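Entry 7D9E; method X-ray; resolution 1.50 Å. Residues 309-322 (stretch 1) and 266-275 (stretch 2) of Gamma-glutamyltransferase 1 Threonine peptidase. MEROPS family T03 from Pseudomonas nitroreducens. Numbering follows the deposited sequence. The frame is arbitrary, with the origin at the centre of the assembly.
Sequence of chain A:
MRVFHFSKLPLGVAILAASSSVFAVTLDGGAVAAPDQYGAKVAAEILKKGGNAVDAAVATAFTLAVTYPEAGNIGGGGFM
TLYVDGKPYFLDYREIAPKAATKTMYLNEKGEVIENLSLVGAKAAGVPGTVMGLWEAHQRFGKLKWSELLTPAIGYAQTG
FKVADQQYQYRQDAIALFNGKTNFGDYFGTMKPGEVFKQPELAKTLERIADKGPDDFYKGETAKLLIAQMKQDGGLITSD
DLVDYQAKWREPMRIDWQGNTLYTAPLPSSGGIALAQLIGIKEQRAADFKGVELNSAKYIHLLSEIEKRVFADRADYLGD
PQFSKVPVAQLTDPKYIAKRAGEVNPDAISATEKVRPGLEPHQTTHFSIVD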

ATOM      1  N   ARG A 309      20.195  -2.039  -6.436  1.00 20.47           N
ATOM      2  CA  ARG A 309      20.829  -1.223  -5.405  1.00 21.55           C
ATOM      3  C   ARG A 309      19.803  -0.744  -4.389  1.00 19.60           C
ATOM      4  O   ARG A 309      20.090  -0.687  -3.189  1.00 21.92           O
ATOM      5  CB  ARG A 309      21.550  -0.040  -6.055  1.00 22.08           C
ATOM      6  CG  ARG A 309      22.951  -0.365  -6.554  1.00 23.85           C
ATOM      7  CD  ARG A 309      22.885  -1.055  -7.910  1.00 22.79           C
ATOM      8  NE  ARG A 309      24.183  -1.599  -8.295  1.00 23.90           N
ATOM      9  CZ  ARG A 309      24.425  -2.209  -9.450  1.00 24.13           C
ATOM     10  NH1 ARG A 309      23.454  -2.343 -10.333  1.00 22.95           N
ATOM     11  NH2 ARG A 309      25.630  -2.703  -9.704  1.00 27.49           N
ATOM     12  N   VAL A 310      18.606  -0.402  -4.850  1.00 18.85           N
ATOM     13  CA  VAL A 310      17.523   0.023  -3.969  1.00 18.89           C
ATOM     14  C   VAL A 310      17.180  -1.074  -2.976  1.00 17.13           C
ATOM     15  O   VAL A 310      17.024  -0.830  -1.770  1.00 18.27           O
ATOM     16  CB  VAL A 310      16.303   0.432  -4.814  1.00 19.84           C
ATOM     17  CG1 VAL A 310      15.079   0.654  -3.931  1.00 21.96           C
ATOM     18  CG2 VAL A 310      16.623   1.659  -5.610  1.00 20.86           C
ATOM     19  N   PHE A 311      17.046  -2.316  -3.458  1.00 19.27           N
ATOM     20  CA  PHE A 311      16.654  -3.377  -2.545  1.00 18.56           C
ATOM     21  C   PHE A 311      17.803  -3.800  -1.643  1.00 20.05           C
ATOM     22  O   PHE A 311      17.557  -4.277  -0.529  1.00 21.23           O
ATOM     23  CB  PHE A 311      16.058  -4.551  -3.304  1.00 17.74           C
ATOM     24  CG  PHE A 311      14.597  -4.358  -3.602  1.00 18.01           C
ATOM     25  CD1 PHE A 311      13.642  -4.721  -2.665  1.00 19.74           C
ATOM     26  CD2 PHE A 311      14.183  -3.762  -4.789  1.00 19.68           C
ATOM     27  CE1 PHE A 311      12.295  -4.517  -2.917  1.00 20.71           C
ATOM     28  CE2 PHE A 311      12.818  -3.551  -5.044  1.00 19.54           C
ATOM     29  CZ  PHE A 311      11.888  -3.941  -4.115  1.00 18.95           C
ATOM     30  N   ALA A 312      19.052  -3.627  -2.086  1.00 20.65           N
ATOM     31  CA  ALA A 312      20.167  -3.882  -1.173  1.00 23.24           C
ATOM     32  C   ALA A 312      20.095  -2.974   0.050  1.00 24.21           C
ATOM     33  O   ALA A 312      20.290  -3.432   1.188  1.00 24.11           O
ATOM     34  CB  ALA A 312      21.505  -3.688  -1.887  1.00 22.46           C
ATOM     35  N   ASP A 313      19.811  -1.685  -0.166  1.00 21.36           N
ATOM     36  CA  ASP A 313      19.735  -0.729   0.932  1.00 19.64           C
ATOM     37  C   ASP A 313      18.505  -0.977   1.798  1.00 21.25           C
ATOM     38  O   ASP A 313      18.568  -0.865   3.036  1.00 21.22           O
ATOM     39  CB  ASP A 313      19.665   0.695   0.383  1.00 21.10           C
ATOM     40  CG  ASP A 313      20.983   1.200  -0.158  1.00 26.56           C
ATOM     41  OD1 ASP A 313      21.983   0.456  -0.117  1.00 26.89           O
ATOM     42  OD2 ASP A 313      21.023   2.368  -0.616  1.00 26.12           O
ATOM     43  N   ARG A 314      17.375  -1.271   1.158  1.00 19.85           N
ATOM     44  CA  ARG A 314      16.123  -1.512   1.880  1.00 16.95           C
ATOM     45  C   ARG A 314      16.280  -2.624   2.908  1.00 19.86           C
ATOM     46  O   ARG A 314      15.848  -2.479   4.065  1.00 21.41           O
ATOM     47  CB  ARG A 314      15.035  -1.866   0.856  1.00 18.70           C
ATOM     48  CG  ARG A 314      13.659  -2.141   1.460  1.00 19.84           C
ATOM     49  CD  ARG A 314      12.655  -2.602   0.378  1.00 21.29           C
ATOM     50  NE  ARG A 314      11.287  -2.586   0.891  1.00 20.63           N
ATOM     51  CZ  ARG A 314      10.764  -3.507   1.710  1.00 32.89           C
ATOM     52  NH1 ARG A 314      11.474  -4.555   2.122  1.00 28.22           N
ATOM     53  NH2 ARG A 314       9.518  -3.373   2.145  1.00 26.50           N
ATOM     54  N   ALA A 315      16.943  -3.721   2.522  1.00 20.86           N
ATOM     55  CA  ALA A 315      17.027  -4.878   3.405  1.00 22.54           C
ATOM     56  C   ALA A 315      17.949  -4.629   4.589  1.00 23.80           C
ATOM     57  O   ALA A 315      17.771  -5.228   5.658  1.00 27.06           O
ATOM     58  CB  ALA A 315      17.535  -6.094   2.627  1.00 25.41           C
ATOM     59  N   ASP A 316      18.930  -3.755   4.431  1.00 23.43           N
ATOM     60  CA  ASP A 316      19.955  -3.614   5.452  1.00 25.50           C
ATOM     61  C   ASP A 316      19.632  -2.528   6.462  1.00 27.15           C
ATOM     62  O   ASP A 316      19.946  -2.686   7.652  1.00 29.68           O
ATOM     63  CB  ASP A 316      21.293  -3.299   4.772  1.00 25.70           C
ATOM     64  CG  ASP A 316      22.486  -3.680   5.618  1.00 39.48           C
ATOM     65  OD1 ASP A 316      22.622  -4.867   5.986  1.00 44.28           O
ATOM     66  OD2 ASP A 316      23.299  -2.781   5.896  1.00 39.54           O
ATOM     67  N   TYR A 317      19.025  -1.423   6.021  1.00 24.70           N
ATOM     68  CA  TYR A 317      18.976  -0.222   6.832  1.00 23.67           C
ATOM     69  C   TYR A 317      17.604   0.152   7.365  1.00 21.10           C
ATOM     70  O   TYR A 317      17.539   0.891   8.350  1.00 24.85           O
ATOM     71  CB  TYR A 317      19.491   0.987   6.032  1.00 25.23           C
ATOM     72  CG  TYR A 317      20.889   0.809   5.510  1.00 23.39           C
ATOM     73  CD1 TYR A 317      21.957   0.633   6.379  1.00 28.66           C
ATOM     74  CD2 TYR A 317      21.138   0.818   4.151  1.00 23.49           C
ATOM     75  CE1 TYR A 317      23.248   0.469   5.900  1.00 28.57           C
ATOM     76  CE2 TYR A 317      22.423   0.659   3.664  1.00 27.60           C
ATOM     77  CZ  TYR A 317      23.466   0.474   4.537  1.00 28.65           C
ATOM     78  OH  TYR A 317      24.743   0.302   4.061  1.00 30.79           O
ATOM     79  N   LEU A 318      16.523  -0.288   6.740  1.00 20.47           N
ATOM     80  CA  LEU A 318      15.234   0.365   6.925  1.00 19.94           C
ATOM     81  C   LEU A 318      14.315  -0.356   7.911  1.00 21.34           C
ATOM     82  O   LEU A 318      14.223  -1.589   7.937  1.00 22.82           O
ATOM     83  CB  LEU A 318      14.525   0.588   5.591  1.00 19.57           C
ATOM     84  CG  LEU A 318      15.371   1.320   4.542  1.00 21.48           C
ATOM     85  CD1 LEU A 318      14.497   1.618   3.340  1.00 19.74           C
ATOM     86  CD2 LEU A 318      15.938   2.613   5.064  1.00 20.75           C
ATOM     87  N   GLY A 319      13.635   0.452   8.714  1.00 22.23           N
ATOM     88  CA  GLY A 319      12.710  -0.042   9.713  1.00 21.87           C
ATOM     89  C   GLY A 319      12.079   1.139  10.417  1.00 22.65           C
ATOM     90  O   GLY A 319      12.323   2.286  10.055  1.00 23.13           O
ATOM     91  N   ASP A 320      11.289   0.858  11.456  1.00 20.87           N
ATOM     92  CA  ASP A 320      10.626   1.923  12.200  1.00 20.81           C
ATOM     93  C   ASP A 320      11.662   2.923  12.692  1.00 20.95           C
ATOM     94  O   ASP A 320      12.579   2.539  13.432  1.00 21.20           O
ATOM     95  CB  ASP A 320       9.884   1.288  13.370  1.00 19.38           C
ATOM     96  CG  ASP A 320       9.044   2.278  14.171  1.00 23.57           C
ATOM     97  OD1 ASP A 320       9.451   3.449  14.372  1.00 21.70           O
ATOM     98  OD2 ASP A 320       7.978   1.867  14.677  1.00 21.68           O
ATOM     99  N   PRO A 321      11.542   4.208  12.338  1.00 21.89           N
ATOM    100  CA  PRO A 321      12.642   5.142  12.604  1.00 21.94           C
ATOM    101  C   PRO A 321      12.771   5.559  14.050  1.00 27.04           C
ATOM    102  O   PRO A 321      13.738   6.259  14.389  1.00 29.95           O
ATOM    103  CB  PRO A 321      12.288   6.363  11.729  1.00 25.69           C
ATOM    104  CG  PRO A 321      10.811   6.323  11.604  1.00 22.78           C
ATOM    105  CD  PRO A 321      10.429   4.838  11.606  1.00 22.16           C
ATOM    106  N   GLN A 322      11.823   5.187  14.903  1.00 23.35           N
ATOM    107  CA  GLN A 322      11.942   5.443  16.322  1.00 25.88           C
ATOM    108  C   GLN A 322      12.593   4.290  17.075  1.00 26.88           C
ATOM    109  O   GLN A 322      12.861   4.425  18.271  1.00 28.27           O
ATOM    110  CB  GLN A 322      10.574   5.770  16.936  1.00 25.63           C
ATOM    111  CG  GLN A 322      10.191   7.251  16.835  1.00 35.54           C
ATOM    112  CD  GLN A 322      10.069   7.743  15.407  1.00 38.22           C
ATOM    113  OE1 GLN A 322       9.112   7.413  14.713  1.00 30.82           O
ATOM    114  NE2 GLN A 322      11.034   8.539  14.963  1.00 34.26           N
TER
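Stretch 2 266-275: PLPSSGGIAL

The apolar centre of the contact is Leu-318, the first residue after the stretch 1 helix to leave helical phi/psi. It loses more surface to stretch 2 than any other residue of stretch 1. Its CA-to-CB bond points toward stretch 2, and its side chain is in the m, t rotamer. Three residues of stretch 2 touch this leucine. Leu-318 CD2 lies 3.6 Å from Ile-273 CD1, Leu-318 CD1 lies 3.9 Å from Ser-270 CB, and Leu-318 CB lies 4.1 Å from Leu-267 CD2. The side chain thus meets both the loop and the helix of stretch 2.

Leu-267 extends the apolar patch along the loop. It also has the m, t rotamer and points toward stretch 1. Leu-267 CD2 reaches the backbone as well, 3.8 Å from Gly-319 O. Leu-267 CB packs 3.8 Å from Pro-321 CG, so one leucine spans the chain from Leu-318 to Pro-321. Gly-319 is extended, with phi/psi of -178/-174, and has no side chain to place in the contact.

Pro-268 follows Leu-267 through a cis peptide bond. The CA-to-CB bond of Pro-268 runs sideways to stretch 1, yet the backbones come close here: the CA atoms of Asp-320 and Pro-268 are 4.9 Å apart. Asp-320 CA is 4.4 Å from Pro-268 CB. The two prolines touch loosely, with Pro-321 CD 4.5 Å from Pro-268 CD. The CA-to-CB bond of Asp-320 points away. Asp-320 OD1 accepts a hydrogen bond from Gln-322 N at 3.0 Å.

The two chains run in opposite directions across the contact. Pro-321 pairs with Leu-267, Asp-320 with Pro-268, Arg-314 with Ser-270 and Val-310 with Ala-274. Stretch 1 is helical from Arg-309 to Tyr-317 and then continues as loop. Stretch 2 begins as loop and is helical by Gly-271. Loop therefore lies against loop at one end, and helix against helix at the other. Ser-269 stabilises the entry into the second helix. The CA-to-CB bond of Ser-269 points away from stretch 1, and Ser-269 OG accepts a capping bond from Gly-271 N at 2.9 Å.

At the helical end the packing is apolar and close. Val-310, in the t rotamer, points toward stretch 2 and sets Val-310 CG1 3.6 Å from Ala-274 CB. The CA atoms of Val-310 and Ala-274 are 5.9 Å apart, in helix on both sides.

The polar edge is the pair Arg-314 and Ser-270. The arginine is extended, with its first three chi angles all t. Arg-314 NE donates a hydrogen bond to Ser-270 OG at 2.8 Å, with an N-H...acceptor angle of 138°. The hydroxyl lies at the edge of the guanidinium, near its plane, where an N-H can reach it. Ser-270 OG also bonds elsewhere in the structure. The two stretches together bury 478 Å² in this contact.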

ATOM      1  N   PRO A 266       7.277   8.482   3.988  1.00 17.21           N
ATOM      2  CA  PRO A 266       8.569   8.290   4.652  1.00 18.44           C
ATOM      3  C   PRO A 266       8.522   7.006   5.477  1.00 18.15           C
ATOM      4  O   PRO A 266       7.527   6.284   5.495  1.00 18.20           O
ATOM      5  CB  PRO A 266       8.636   9.516   5.545  1.00 20.24           C
ATOM      6  CG  PRO A 266       7.176   9.671   6.007  1.00 19.00           C
ATOM      7  CD  PRO A 266       6.357   9.307   4.803  1.00 17.38           C
ATOM      8  N   LEU A 267       9.628   6.728   6.164  1.00 19.09           N
ATOM      9  CA  LEU A 267       9.657   5.604   7.079  1.00 19.72           C
ATOM     10  C   LEU A 267       8.488   5.718   8.053  1.00 18.32           C
ATOM     11  O   LEU A 267       8.177   6.819   8.519  1.00 19.00           O
ATOM     12  CB  LEU A 267      10.980   5.596   7.843  1.00 20.85           C
ATOM     13  CG  LEU A 267      12.204   5.171   7.036  1.00 22.78           C
ATOM     14  CD1 LEU A 267      13.447   5.366   7.875  1.00 27.38           C
ATOM     15  CD2 LEU A 267      12.096   3.722   6.589  1.00 25.18           C
ATOM     16  N   PRO A 268       7.825   4.606   8.396  1.00 17.91           N
ATOM     17  CA  PRO A 268       8.184   3.208   8.159  1.00 18.63           C
ATOM     18  C   PRO A 268       7.857   2.628   6.788  1.00 18.44           C
ATOM     19  O   PRO A 268       7.973   1.410   6.624  1.00 19.45           O
ATOM     20  CB  PRO A 268       7.380   2.483   9.244  1.00 18.68           C
ATOM     21  CG  PRO A 268       6.144   3.281   9.331  1.00 18.42           C
ATOM     22  CD  PRO A 268       6.611   4.718   9.235  1.00 20.54           C
ATOM     23  N   SER A 269       7.478   3.455   5.820  1.00 17.04           N
ATOM     24  CA  SER A 269       7.502   3.015   4.434  1.00 17.46           C
ATOM     25  C   SER A 269       8.916   3.096   3.891  1.00 20.03           C
ATOM     26  O   SER A 269       9.626   4.089   4.104  1.00 19.80           O
ATOM     27  CB  SER A 269       6.589   3.845   3.542  1.00 20.11           C
ATOM     28  OG  SER A 269       6.619   3.246   2.240  1.00 19.77           O
ATOM     29  N   SER A 270       9.314   2.056   3.169  1.00 16.87           N
ATOM     30  CA  SER A 270      10.532   2.052   2.378  1.00 16.26           C
ATOM     31  C   SER A 270      10.342   2.747   1.034  1.00 18.37           C
ATOM     32  O   SER A 270      11.334   2.977   0.341  1.00 18.13           O
ATOM     33  CB  SER A 270      10.974   0.603   2.137  1.00 19.72           C
ATOM     34  OG  SER A 270      10.021  -0.125   1.356  1.00 18.24           O
ATOM     35  N   GLY A 271       9.109   3.131   0.691  1.00 16.95           N
ATOM     36  CA  GLY A 271       8.847   3.635  -0.647  1.00 17.33           C
ATOM     37  C   GLY A 271       9.406   5.020  -0.897  1.00 18.68           C
ATOM     38  O   GLY A 271       9.810   5.338  -2.027  1.00 20.66           O
ATOM     39  N   GLY A 272       9.432   5.869   0.121  1.00 19.15           N
ATOM     40  CA  GLY A 272       9.980   7.208  -0.079  1.00 21.55           C
ATOM     41  C   GLY A 272      11.455   7.174  -0.422  1.00 21.19           C
ATOM     42  O   GLY A 272      11.904   7.821  -1.389  1.00 21.73           O
ATOM     43  N   ILE A 273      12.237   6.462   0.394  1.00 20.03           N
ATOM     44  CA  ILE A 273      13.658   6.303   0.132  1.00 18.43           C
ATOM     45  C   ILE A 273      13.868   5.608  -1.203  1.00 17.15           C
ATOM     46  O   ILE A 273      14.702   6.041  -2.016  1.00 20.23           O
ATOM     47  CB  ILE A 273      14.337   5.568   1.303  1.00 19.72           C
ATOM     48  CG1 ILE A 273      14.323   6.484   2.535  1.00 24.67           C
ATOM     49  CG2 ILE A 273      15.757   5.132   0.943  1.00 22.81           C
ATOM     50  CD1 ILE A 273      14.670   5.776   3.819  1.00 30.71           C
ATOM     51  N   ALA A 274      13.108   4.539  -1.460  1.00 16.69           N
ATOM     52  CA  ALA A 274      13.232   3.848  -2.738  1.00 16.60           C
ATOM     53  C   ALA A 274      12.974   4.788  -3.907  1.00 19.35           C
ATOM     54  O   ALA A 274      13.755   4.817  -4.862  1.00 19.36           O
ATOM     55  CB  ALA A 274      12.293   2.649  -2.799  1.00 18.81           C
ATOM     56  N   LEU A 275      11.872   5.547  -3.870  1.00 17.48           N
ATOM     57  CA  LEU A 275      11.580   6.454  -4.981  1.00 16.99           C
ATOM     58  C   LEU A 275      12.634   7.546  -5.114  1.00 16.89           C
ATOM     59  O   LEU A 275      12.992   7.925  -6.231  1.00 19.34           O
ATOM     60  CB  LEU A 275      10.175   7.050  -4.850  1.00 17.33           C
ATOM     61  CG  LEU A 275       9.076   6.048  -5.209  1.00 16.95           C
ATOM     62  CD1 LEU A 275       7.739   6.474  -4.663  1.00 18.09           C
ATOM     63  CD2 LEU A 275       8.998   5.888  -6.715  1.00 20.54           C
TER